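Local coordinates for protein TRAP dicarboxylate transporter-DctP subunit (Rhodobacter sphaeroides, PDB 4PE3) that probably binds an organic acid in the periplasm and hands it to a TRAP-type membrane transporter, as solute-binding proteins of this family do, at residues E133-L138 with L144-V149; F125-G130 with A266-Q271; D82-Q85 with G91-T94; G107-P112 with Q327-T332; G114-A117 with Q121-D124. All blocks are in the same frame, centred on the assembly; numbering follows the deposited sequence. Where two conformers were deposited one is given.

Contact 1: E133-L138 with L144-V149; sequences ELMNEL and LQFIGV
M135, a selenomethionine on helix 131-139, lies over one face of the F146 ring on edge strand 144-150. CB sits on that face, 3.5 Å from F146 CG, and makes a CH-pi contact 3.8 Å from the ring centroid. CG follows over the same ring, nearest CD1 and CE1. SE rides higher, 5.1 Å from the centroid, a distant Met-aromatic contact. The chain bends at chi2 and chi3, and this turns CE back to 3.8 Å from F146 CD1. On its opposite face the F146 ring carries the backbone N of G148, and V149 CB lies at its edge.

N136 makes the polar half. Its OD1 accepts the backbone N-H of F146 at 2.8 Å and 167°, with the donor tilted 27° from the carbonyl plane. The Q145 and N136 side chains cross, their amide planes only 25° apart, but Q145 OE1 is hydrogen-bonded to K249.

Helix and strand run nearly antiparallel, as in the helix-to-strand turns of an alpha/beta domain. F146 is flanked by backbone bonds of Q145 and I147 to strand 243-248. The N136 side chain thus satisfies an edge-strand N-H on the side away from that neighbour, while M135 covers the ring through apolar contact.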
# COMPACT_ATOMS: atom_id res chain seq x y z
N GLU A 133 6.45 7.61 13.33
CA GLU A 133 6.12 8.69 14.24
C GLU A 133 4.91 9.47 13.74
O GLU A 133 4.05 9.88 14.52
CB GLU A 133 7.32 9.63 14.36
CG GLU A 133 8.50 9.02 15.12
CD GLU A 133 9.35 8.03 14.30
OE1 GLU A 133 9.22 7.96 13.06
OE2 GLU A 133 10.15 7.30 14.91
N LEU A 134 4.83 9.66 12.44
CA LEU A 134 3.66 10.27 11.82
C LEU A 134 2.42 9.41 12.12
O LEU A 134 1.38 9.94 12.50
CB LEU A 134 3.85 10.41 10.31
CG LEU A 134 4.88 11.40 9.78
CD1 LEU A 134 5.01 11.22 8.26
CD2 LEU A 134 4.45 12.79 10.13
N MSE A 135 2.54 8.10 11.96
CA MSE A 135 1.38 7.22 12.19
C MSE A 135 0.88 7.33 13.64
O MSE A 135 -0.31 7.46 13.89
CB MSE A 135 1.73 5.79 11.90
CG MSE A 135 1.75 5.47 10.40
SE MSE A 135 0.05 5.78 9.45
CE MSE A 135 -1.03 4.53 10.46
N ASN A 136 1.81 7.36 14.59
CA ASN A 136 1.40 7.55 15.96
C ASN A 136 0.84 8.94 16.25
O ASN A 136 -0.08 9.06 17.04
CB ASN A 136 2.53 7.18 16.91
CG ASN A 136 2.61 5.67 17.10
OD1 ASN A 136 1.62 5.03 17.48
ND2 ASN A 136 3.78 5.10 16.83
N GLU A 137 1.37 9.98 15.59
CA GLU A 137 0.79 11.30 15.75
C GLU A 137 -0.63 11.30 15.20
O GLU A 137 -1.50 12.01 15.72
CB GLU A 137 1.61 12.37 15.02
CG GLU A 137 1.12 13.78 15.36
CD GLU A 137 1.97 14.90 14.76
OE1 GLU A 137 3.00 14.60 14.14
OE2 GLU A 137 1.58 16.08 14.94
N LEU A 138 -0.87 10.50 14.16
CA LEU A 138 -2.19 10.43 13.57
C LEU A 138 -3.16 9.61 14.39
O LEU A 138 -4.33 9.97 14.49
CB LEU A 138 -2.11 9.84 12.15
CG LEU A 138 -1.60 10.81 11.09
CD1 LEU A 138 -1.35 10.08 9.78
CD2 LEU A 138 -2.60 11.92 10.88
N LEU A 144 -5.09 4.66 19.68
CA LEU A 144 -4.37 3.55 19.05
C LEU A 144 -2.86 3.75 19.10
O LEU A 144 -2.37 4.89 19.06
CB LEU A 144 -4.78 3.39 17.59
CG LEU A 144 -6.05 2.63 17.27
CD1 LEU A 144 -7.27 3.19 17.93
CD2 LEU A 144 -6.24 2.62 15.76
N GLN A 145 -2.13 2.65 19.21
CA GLN A 145 -0.69 2.63 19.02
C GLN A 145 -0.42 1.94 17.70
O GLN A 145 -0.94 0.85 17.44
CB GLN A 145 -0.02 1.84 20.13
CG GLN A 145 1.47 1.84 20.00
CD GLN A 145 2.07 3.21 20.27
OE1 GLN A 145 1.40 4.12 20.79
NE2 GLN A 145 3.34 3.37 19.92
N PHE A 146 0.37 2.57 16.83
CA PHE A 146 0.83 1.97 15.56
C PHE A 146 1.99 1.04 15.87
O PHE A 146 2.98 1.46 16.44
CB PHE A 146 1.26 3.07 14.58
CG PHE A 146 1.87 2.56 13.31
CD1 PHE A 146 1.08 2.00 12.33
CD2 PHE A 146 3.23 2.65 13.08
CE1 PHE A 146 1.63 1.54 11.15
CE2 PHE A 146 3.78 2.20 11.89
CZ PHE A 146 2.98 1.64 10.94
N ILE A 147 1.82 -0.25 15.58
CA ILE A 147 2.87 -1.24 15.83
C ILE A 147 3.84 -1.33 14.64
O ILE A 147 5.05 -1.21 14.82
CB ILE A 147 2.28 -2.62 16.12
CG1 ILE A 147 1.42 -2.55 17.38
CG2 ILE A 147 3.39 -3.67 16.31
CD1 ILE A 147 0.48 -3.72 17.53
N GLY A 148 3.30 -1.54 13.44
CA GLY A 148 4.15 -1.59 12.26
C GLY A 148 3.35 -1.69 10.99
O GLY A 148 2.13 -1.81 10.99
N VAL A 149 4.08 -1.66 9.88
CA VAL A 149 3.49 -1.53 8.57
C VAL A 149 3.59 -2.84 7.78
O VAL A 149 4.49 -3.66 8.00
CB VAL A 149 4.17 -0.35 7.78
CG1 VAL A 149 5.55 -0.74 7.29
CG2 VAL A 149 3.30 0.09 6.65

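Contact 2: F125-G130 with A266-Q271; sequences FVENGG and AQKIFQ
The carboxylate of E127 and the amide of Q271 meet with their planes 34° apart. Q271 NE2 donates a hydrogen bond to E127 OE2 at 3.0 Å, and the bond is almost straight at 171°. The acceptor oxygen lies in the amide plane of Q271, yet the donor stands above the carboxylate plane, 38° out of it. The other oxygen, OE1, is met by K268 NZ at 2.8 Å on its syn side, close to the carboxylate plane. This is a salt bridge. K268 NZ also donates to Q271 OE1 at 2.8 Å, in the carbonyl plane and on a lone pair. The three side chains therefore close a ring of bonds.

E127 stands on helix 119-128, and K268 and Q271 are one turn apart on helix 257-291. The great length of the latter is consistent with the long helix that runs along both lobes in TRAP solute-binding proteins, and the salt bridge ties helix 119-128 to it. The backbones stay well apart, with the nearest CA atoms, those of E127 and K268, separated by 10.3 Å. The gap is spanned by long side chains. E127 is extended beyond CG, and Q271, also extended, comes from the opposite direction. K268 bends at chi2, which carries NZ in beside the Q271 amide.

Q271 NE2 has a second acceptor, V149 O on strand 144-150, which also takes a bond from Q267 NE2. The Q271 amide is thus held at both its oxygen and its nitrogen. I123, one turn earlier on helix 119-128, packs on K268 and Q271.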
# COMPACT_ATOMS: atom_id res chain seq x y z
N PHE A 125 11.04 4.16 4.93
CA PHE A 125 10.43 5.44 5.29
C PHE A 125 9.68 5.36 6.63
O PHE A 125 9.82 6.22 7.51
CB PHE A 125 9.50 5.91 4.19
CG PHE A 125 8.61 7.05 4.58
CD1 PHE A 125 9.14 8.30 4.83
CD2 PHE A 125 7.25 6.87 4.69
CE1 PHE A 125 8.32 9.34 5.18
CE2 PHE A 125 6.42 7.92 5.05
CZ PHE A 125 6.96 9.15 5.31
N VAL A 126 8.89 4.31 6.81
CA VAL A 126 8.14 4.16 8.05
C VAL A 126 9.05 3.90 9.23
O VAL A 126 8.93 4.55 10.27
CB VAL A 126 7.09 3.03 7.92
CG1 VAL A 126 6.47 2.70 9.28
CG2 VAL A 126 6.04 3.47 6.95
N GLU A 127 9.97 2.95 9.09
CA GLU A 127 10.72 2.48 10.24
C GLU A 127 11.89 3.39 10.61
O GLU A 127 12.23 3.50 11.79
CB GLU A 127 11.17 1.04 10.02
CG GLU A 127 9.93 0.12 9.93
CD GLU A 127 10.23 -1.36 9.73
OE1 GLU A 127 11.40 -1.74 9.48
OE2 GLU A 127 9.27 -2.17 9.84
N ASN A 128 12.47 4.08 9.63
CA ASN A 128 13.66 4.91 9.86
C ASN A 128 13.54 6.34 9.36
O ASN A 128 14.39 7.17 9.68
CB ASN A 128 14.86 4.27 9.16
CG ASN A 128 15.16 2.88 9.67
OD1 ASN A 128 15.21 2.66 10.88
ND2 ASN A 128 15.31 1.92 8.76
N GLY A 129 12.52 6.65 8.57
CA GLY A 129 12.42 7.95 7.94
C GLY A 129 11.34 8.87 8.46
O GLY A 129 11.02 9.89 7.82
N GLY A 130 10.76 8.51 9.60
CA GLY A 130 9.75 9.34 10.22
C GLY A 130 8.32 8.88 10.07
O GLY A 130 7.42 9.45 10.69
N ALA A 266 7.27 -9.82 15.96
CA ALA A 266 6.29 -10.66 15.26
C ALA A 266 5.72 -9.93 14.05
O ALA A 266 5.54 -10.51 12.98
CB ALA A 266 5.16 -11.08 16.21
N GLN A 267 5.41 -8.66 14.24
CA GLN A 267 4.86 -7.84 13.16
C GLN A 267 5.84 -7.73 12.01
O GLN A 267 5.45 -7.81 10.85
CB GLN A 267 4.47 -6.44 13.70
CG GLN A 267 3.56 -5.65 12.75
CD GLN A 267 4.30 -5.08 11.56
OE1 GLN A 267 5.46 -4.70 11.65
NE2 GLN A 267 3.62 -5.04 10.43
N LYS A 268 7.12 -7.52 12.34
CA LYS A 268 8.17 -7.41 11.34
C LYS A 268 8.29 -8.72 10.55
O LYS A 268 8.48 -8.72 9.34
CB LYS A 268 9.50 -7.08 12.00
CG LYS A 268 10.67 -6.89 11.06
CD LYS A 268 10.47 -5.66 10.19
CE LYS A 268 11.65 -5.46 9.27
NZ LYS A 268 11.42 -4.30 8.38
N ILE A 269 8.15 -9.84 11.25
CA ILE A 269 8.22 -11.14 10.59
C ILE A 269 7.03 -11.31 9.63
O ILE A 269 7.20 -11.74 8.49
CB ILE A 269 8.26 -12.29 11.60
CG1 ILE A 269 9.59 -12.28 12.35
CG2 ILE A 269 8.08 -13.64 10.89
CD1 ILE A 269 9.56 -13.14 13.62
N PHE A 270 5.83 -10.95 10.08
CA PHE A 270 4.67 -10.97 9.22
C PHE A 270 4.91 -10.09 7.99
O PHE A 270 4.68 -10.51 6.85
CB PHE A 270 3.41 -10.53 10.00
CG PHE A 270 2.35 -9.88 9.16
CD1 PHE A 270 1.73 -10.57 8.13
CD2 PHE A 270 1.97 -8.58 9.41
CE1 PHE A 270 0.77 -9.96 7.37
CE2 PHE A 270 1.00 -7.97 8.65
CZ PHE A 270 0.40 -8.65 7.61
N GLN A 271 5.37 -8.86 8.24
CA GLN A 271 5.61 -7.91 7.16
C GLN A 271 6.54 -8.51 6.11
O GLN A 271 6.26 -8.46 4.90
CB GLN A 271 6.20 -6.64 7.75
CG GLN A 271 6.73 -5.63 6.75
CD GLN A 271 7.80 -4.78 7.36
OE1 GLN A 271 8.98 -5.03 7.16
NE2 GLN A 271 7.40 -3.81 8.17

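Contact 3: D82-Q85 with G91-T94; sequences DAIQ and GHIT
I84 has CG1 anti to the carbonyl carbon (chi1 -73°), and this with an extended chi2 of 160° brings CD1 to strand 91-95. H92 holds its ring between its own backbone N and carbonyl carbon, with chi1 at 63°. The two side chains meet at about a right angle.

CD1 of I84 does most of the touching. It lies over one face of the imidazole, 3.8 Å from the ring centroid, and makes a CH-pi contact offset toward the rim. Its nearest ring atom is H92 ND1 at 3.6 Å. The same methyl lies 3.5 Å from G91 C, and I84 CG1 rests 3.7 Å from G91 CA. T94 CG2 covers the opposite face of the imidazole over its centre, so the ring is held between two methyl groups.

The contact joins helix 80-86 to a central strand of the five-stranded mixed sheet, just across the short turn that links them. L144 of the edge strand 144-150 packs on both I84 and H92.

Both imidazole nitrogens are hydrogen-bonded: ND1 to T80 OG1 and NE2 to E244 OE2. Apolar faces and bonded nitrogens together fix the rotation of a buried ring, and the E244 carboxylate would be expected to favour a proton on NE2.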
# COMPACT_ATOMS: atom_id res chain seq x y z
N ASP A 82 -12.55 3.23 16.49
CA ASP A 82 -13.51 3.42 17.57
C ASP A 82 -13.63 2.15 18.44
O ASP A 82 -13.61 2.21 19.69
CB ASP A 82 -14.87 3.79 16.96
CG ASP A 82 -14.82 5.12 16.20
OD1 ASP A 82 -14.04 6.01 16.61
OD2 ASP A 82 -15.56 5.31 15.20
N ALA A 83 -13.76 1.01 17.79
CA ALA A 83 -13.97 -0.26 18.48
C ALA A 83 -12.77 -0.61 19.34
O ALA A 83 -12.91 -1.18 20.43
CB ALA A 83 -14.25 -1.36 17.49
N ILE A 84 -11.59 -0.30 18.84
CA ILE A 84 -10.34 -0.55 19.55
C ILE A 84 -10.26 0.28 20.83
O ILE A 84 -10.00 -0.24 21.91
CB ILE A 84 -9.12 -0.26 18.65
CG1 ILE A 84 -9.00 -1.36 17.59
CG2 ILE A 84 -7.84 -0.21 19.47
CD1 ILE A 84 -8.17 -0.93 16.39
N GLN A 85 -10.48 1.58 20.72
CA GLN A 85 -10.36 2.41 21.91
C GLN A 85 -11.44 2.08 22.94
O GLN A 85 -11.25 2.27 24.15
CB GLN A 85 -10.41 3.89 21.57
CG GLN A 85 -9.99 4.76 22.77
CD GLN A 85 -10.26 6.24 22.57
OE1 GLN A 85 -10.20 7.02 23.52
NE2 GLN A 85 -10.54 6.64 21.33
N GLY A 91 -7.29 -4.58 18.35
CA GLY A 91 -6.44 -4.02 17.32
C GLY A 91 -7.04 -4.25 15.95
O GLY A 91 -8.13 -4.82 15.81
N HIS A 92 -6.31 -3.79 14.94
CA HIS A 92 -6.68 -4.06 13.55
C HIS A 92 -5.47 -4.22 12.65
O HIS A 92 -4.35 -3.79 13.00
CB HIS A 92 -7.66 -3.02 12.98
CG HIS A 92 -7.14 -1.61 12.91
ND1 HIS A 92 -8.01 -0.54 12.81
CD2 HIS A 92 -5.89 -1.09 12.85
CE1 HIS A 92 -7.30 0.58 12.72
NE2 HIS A 92 -6.02 0.27 12.76
N ILE A 93 -5.70 -4.87 11.52
CA ILE A 93 -4.74 -4.93 10.43
C ILE A 93 -5.55 -4.43 9.26
O ILE A 93 -6.40 -5.15 8.74
CB ILE A 93 -4.21 -6.36 10.19
CG1 ILE A 93 -3.59 -6.95 11.45
CG2 ILE A 93 -3.19 -6.32 9.05
CD1 ILE A 93 -3.05 -8.36 11.30
N THR A 94 -5.33 -3.18 8.84
CA THR A 94 -6.27 -2.56 7.93
C THR A 94 -5.64 -1.50 7.02
O THR A 94 -4.52 -1.08 7.22
CB THR A 94 -7.46 -1.95 8.71
OG1 THR A 94 -8.53 -1.68 7.80
CG2 THR A 94 -7.04 -0.67 9.42

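Contact 4: G107-P112 with Q327-T332; sequences GLIANP and QKVYDT
Helix 104-110 comes closest to helix 324-339 at I109 and V329, whose CA atoms are 6.4 Å apart. The contact between them is wholly apolar. V329 is its centre, and one methyl, CG1, does the touching. It lies 3.8 Å from L108 CD2 and 3.9 Å from I109 CB, so it rests against two successive residues of the facing helix. CG1 is anti to the backbone N (chi1 169°), which turns it toward them.

L108 and V329 slide past each other in opposite directions. L108 CD2 goes on beyond the valine and reaches the backbone of the next residue, 4.0 Å from Y330 N and 4.2 Å from Y330 CB. The Y330 ring itself leads away from L108. Its hydroxyl is hydrogen-bonded to R313, and the side chain packs on W316, E317 and A320 of helix 302-320. I109 offers its CB to V329, while the rest of its side chain turns to L134 and M135.

Away from L108 and I109, polar groups are paired along helix 324-339. Q327 NE2 donates to D331 OD1 at 2.8 Å. T332 OG1 donates to K328 O at 2.9 Å, and T332 N reaches the same oxygen from the opposite face of its plane.

Two other helices border the contact. Helix 131-139 packs on I109, K328 and T332 through L134, and helix 302-320 holds Y330. Just past helix 104-110, N111 is hydrogen-bonded by its side chain to S239 and L240, in the segment leading to strand 243-248.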
# COMPACT_ATOMS: atom_id res chain seq x y z
N GLY A 107 -4.99 9.63 3.80
CA GLY A 107 -4.96 9.21 2.40
C GLY A 107 -3.56 9.36 1.82
O GLY A 107 -3.07 8.50 1.08
N LEU A 108 -2.92 10.48 2.16
CA LEU A 108 -1.61 10.76 1.61
C LEU A 108 -0.53 9.80 2.12
O LEU A 108 0.25 9.25 1.34
CB LEU A 108 -1.20 12.23 1.87
CG LEU A 108 0.17 12.60 1.33
CD1 LEU A 108 0.21 12.48 -0.20
CD2 LEU A 108 0.58 14.01 1.77
N ILE A 109 -0.47 9.56 3.43
CA ILE A 109 0.53 8.64 3.94
C ILE A 109 0.24 7.19 3.51
O ILE A 109 1.15 6.39 3.33
CB ILE A 109 0.65 8.71 5.49
CG1 ILE A 109 1.98 8.11 5.91
CG2 ILE A 109 -0.55 8.03 6.20
CD1 ILE A 109 2.29 8.32 7.39
N ALA A 110 -1.04 6.86 3.32
CA ALA A 110 -1.41 5.48 3.02
C ALA A 110 -0.98 5.08 1.62
O ALA A 110 -0.66 3.92 1.35
CB ALA A 110 -2.90 5.29 3.17
N ASN A 111 -0.99 6.03 0.70
CA ASN A 111 -0.56 5.73 -0.67
C ASN A 111 -0.17 7.01 -1.38
O ASN A 111 -0.97 7.59 -2.13
CB ASN A 111 -1.68 5.00 -1.42
CG ASN A 111 -1.17 4.21 -2.62
OD1 ASN A 111 0.00 4.23 -2.96
ND2 ASN A 111 -2.08 3.49 -3.26
N PRO A 112 1.04 7.49 -1.09
CA PRO A 112 1.50 8.71 -1.75
C PRO A 112 1.93 8.35 -3.16
O PRO A 112 3.04 7.87 -3.40
CB PRO A 112 2.68 9.14 -0.89
CG PRO A 112 3.19 7.86 -0.28
CD PRO A 112 2.00 6.97 -0.11
N GLN A 327 0.31 18.37 5.68
CA GLN A 327 1.54 19.09 5.40
C GLN A 327 2.73 18.43 6.09
O GLN A 327 3.82 18.33 5.51
CB GLN A 327 1.41 20.54 5.85
CG GLN A 327 2.66 21.36 5.58
CD GLN A 327 2.87 21.63 4.11
OE1 GLN A 327 1.97 22.12 3.41
NE2 GLN A 327 4.06 21.31 3.62
N LYS A 328 2.52 17.95 7.31
CA LYS A 328 3.59 17.26 8.02
C LYS A 328 3.96 15.94 7.34
O LYS A 328 5.14 15.60 7.25
CB LYS A 328 3.16 17.00 9.46
CG LYS A 328 4.30 16.58 10.37
CD LYS A 328 3.96 16.86 11.83
CE LYS A 328 5.12 16.57 12.76
NZ LYS A 328 4.67 16.10 14.09
N VAL A 329 2.97 15.17 6.89
CA VAL A 329 3.25 13.97 6.10
C VAL A 329 4.06 14.35 4.84
O VAL A 329 5.10 13.75 4.55
CB VAL A 329 1.96 13.24 5.71
CG1 VAL A 329 2.26 12.15 4.66
CG2 VAL A 329 1.27 12.64 6.95
N TYR A 330 3.58 15.34 4.10
CA TYR A 330 4.27 15.81 2.90
C TYR A 330 5.71 16.21 3.20
O TYR A 330 6.62 15.79 2.49
CB TYR A 330 3.52 16.99 2.29
CG TYR A 330 4.25 17.64 1.15
CD1 TYR A 330 5.16 18.68 1.37
CD2 TYR A 330 4.04 17.25 -0.17
CE1 TYR A 330 5.84 19.30 0.31
CE2 TYR A 330 4.72 17.85 -1.22
CZ TYR A 330 5.61 18.87 -0.97
OH TYR A 330 6.24 19.46 -2.03
N ASP A 331 5.92 16.98 4.25
CA ASP A 331 7.28 17.46 4.55
C ASP A 331 8.20 16.30 4.87
O ASP A 331 9.33 16.24 4.40
CB ASP A 331 7.29 18.42 5.73
CG ASP A 331 6.66 19.76 5.42
OD1 ASP A 331 6.49 20.08 4.23
OD2 ASP A 331 6.33 20.49 6.37
N THR A 332 7.69 15.36 5.66
CA THR A 332 8.48 14.23 6.09
C THR A 332 8.83 13.31 4.93
O THR A 332 9.96 12.85 4.81
CB THR A 332 7.74 13.49 7.22
OG1 THR A 332 7.53 14.40 8.30
CG2 THR A 332 8.54 12.29 7.73

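Contact 5: G114-A117 with Q121-D124; sequences GAWA and QMID
This is a local contact between a loop and the helix that follows it, part polar and part aromatic. Residues 114-117 lead from helix 104-110 into helix 119-128, and the side chains of Q121 and M122 in the first turn of that helix fold back on them.

Q121 OE1 accepts the backbone N-H of A117 at 2.8 Å. The bond is nearly straight at 166°, but the donor stands above the carbonyl plane, 39° out of it, and not on a lone pair. The glutamine leaves CB with CG anti to the carbonyl carbon and then runs extended, which carries the amide back to the loop. OE1 also lies at the edge of the W116 ring, in its plane. Nearer the helix, Q121 CB is 3.6 Å from W116 CE3.

M122, a selenomethionine, covers one face of the indole. Its CB sits 3.6 Å from the centroid of the five-membered ring, only 8° off the normal, a CH-pi contact. CG comes next, 3.5 Å from W116 NE1, and the chain then bends away. A115 CB lies over the opposite face.

The indole is thus clamped on both faces by residues close in sequence, and L333, Y336 and L337 of helix 324-339 also touch it. The loop N-H of A117 is satisfied by the glutamine, so the bond and the apolar cover tie the loop to the start of the helix.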
# COMPACT_ATOMS: atom_id res chain seq x y z
N GLY A 114 3.14 7.41 -6.50
CA GLY A 114 4.37 7.66 -7.22
C GLY A 114 5.64 7.66 -6.39
O GLY A 114 6.75 7.70 -6.91
N ALA A 115 5.51 7.62 -5.07
CA ALA A 115 6.68 7.70 -4.22
C ALA A 115 7.60 6.48 -4.28
O ALA A 115 8.80 6.61 -4.07
CB ALA A 115 6.25 7.92 -2.78
N TRP A 116 7.02 5.30 -4.51
CA TRP A 116 7.74 4.06 -4.24
C TRP A 116 7.95 3.19 -5.49
O TRP A 116 7.08 3.12 -6.36
CB TRP A 116 7.00 3.22 -3.19
CG TRP A 116 6.57 3.98 -1.97
CD1 TRP A 116 5.31 4.08 -1.48
CD2 TRP A 116 7.40 4.77 -1.12
NE1 TRP A 116 5.29 4.88 -0.38
CE2 TRP A 116 6.57 5.29 -0.11
CE3 TRP A 116 8.76 5.06 -1.09
CZ2 TRP A 116 7.04 6.11 0.89
CZ3 TRP A 116 9.24 5.88 -0.06
CH2 TRP A 116 8.38 6.39 0.91
N ALA A 117 9.11 2.54 -5.53
CA ALA A 117 9.47 1.59 -6.59
C ALA A 117 9.64 0.18 -6.04
O ALA A 117 9.87 -0.76 -6.79
CB ALA A 117 10.74 2.04 -7.27
N GLN A 121 11.37 0.46 0.16
CA GLN A 121 11.49 1.91 0.29
C GLN A 121 10.45 2.46 1.26
O GLN A 121 10.78 3.24 2.16
CB GLN A 121 11.34 2.60 -1.07
CG GLN A 121 12.44 2.27 -2.06
CD GLN A 121 12.21 2.91 -3.41
OE1 GLN A 121 11.10 3.30 -3.77
NE2 GLN A 121 13.28 3.05 -4.16
N MSE A 122 9.20 2.05 1.10
CA MSE A 122 8.14 2.50 1.99
C MSE A 122 8.37 2.03 3.44
O MSE A 122 8.17 2.78 4.40
CB MSE A 122 6.79 2.03 1.45
CG MSE A 122 5.59 2.54 2.25
SE MSE A 122 5.14 1.42 3.75
CE MSE A 122 4.20 0.02 2.85
N ILE A 123 8.80 0.79 3.58
CA ILE A 123 9.07 0.22 4.89
C ILE A 123 10.21 0.99 5.58
O ILE A 123 10.14 1.27 6.78
CB ILE A 123 9.38 -1.28 4.79
CG1 ILE A 123 8.08 -2.07 4.58
CG2 ILE A 123 10.09 -1.79 6.01
CD1 ILE A 123 8.24 -3.36 3.81
N ASP A 124 11.24 1.35 4.83
CA ASP A 124 12.33 2.15 5.39
C ASP A 124 11.87 3.55 5.77
O ASP A 124 12.26 4.07 6.83
CB ASP A 124 13.53 2.19 4.44
CG ASP A 124 14.73 2.83 5.08
OD1 ASP A 124 15.33 2.18 5.95
OD2 ASP A 124 15.06 3.98 4.72

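Contact 1 touches both contact 2 and contact 3 along strand 144-150. L144 packs on contact 3, its CD2 3.8 Å from H92 CE1. At the other end of the same strand, V149 O receives Q271 NE2 of contact 2 at 2.9 Å. Contacts 2 and 5 share helix 119-128, and F125 CB touches W116 CH2 at 3.5 Å. Contact 4 brings in helix 324-339, which reaches contact 1 through L134 and contact 2 through T332. Contacts 3 and 5 are farthest apart, with centres about 25 Å from each other. A bound zinc ion lies about 7 Å from the A117 side chain. Acetate, probably from the crystallisation liquor, lies about 3 Å from the side chains of L144 and H92.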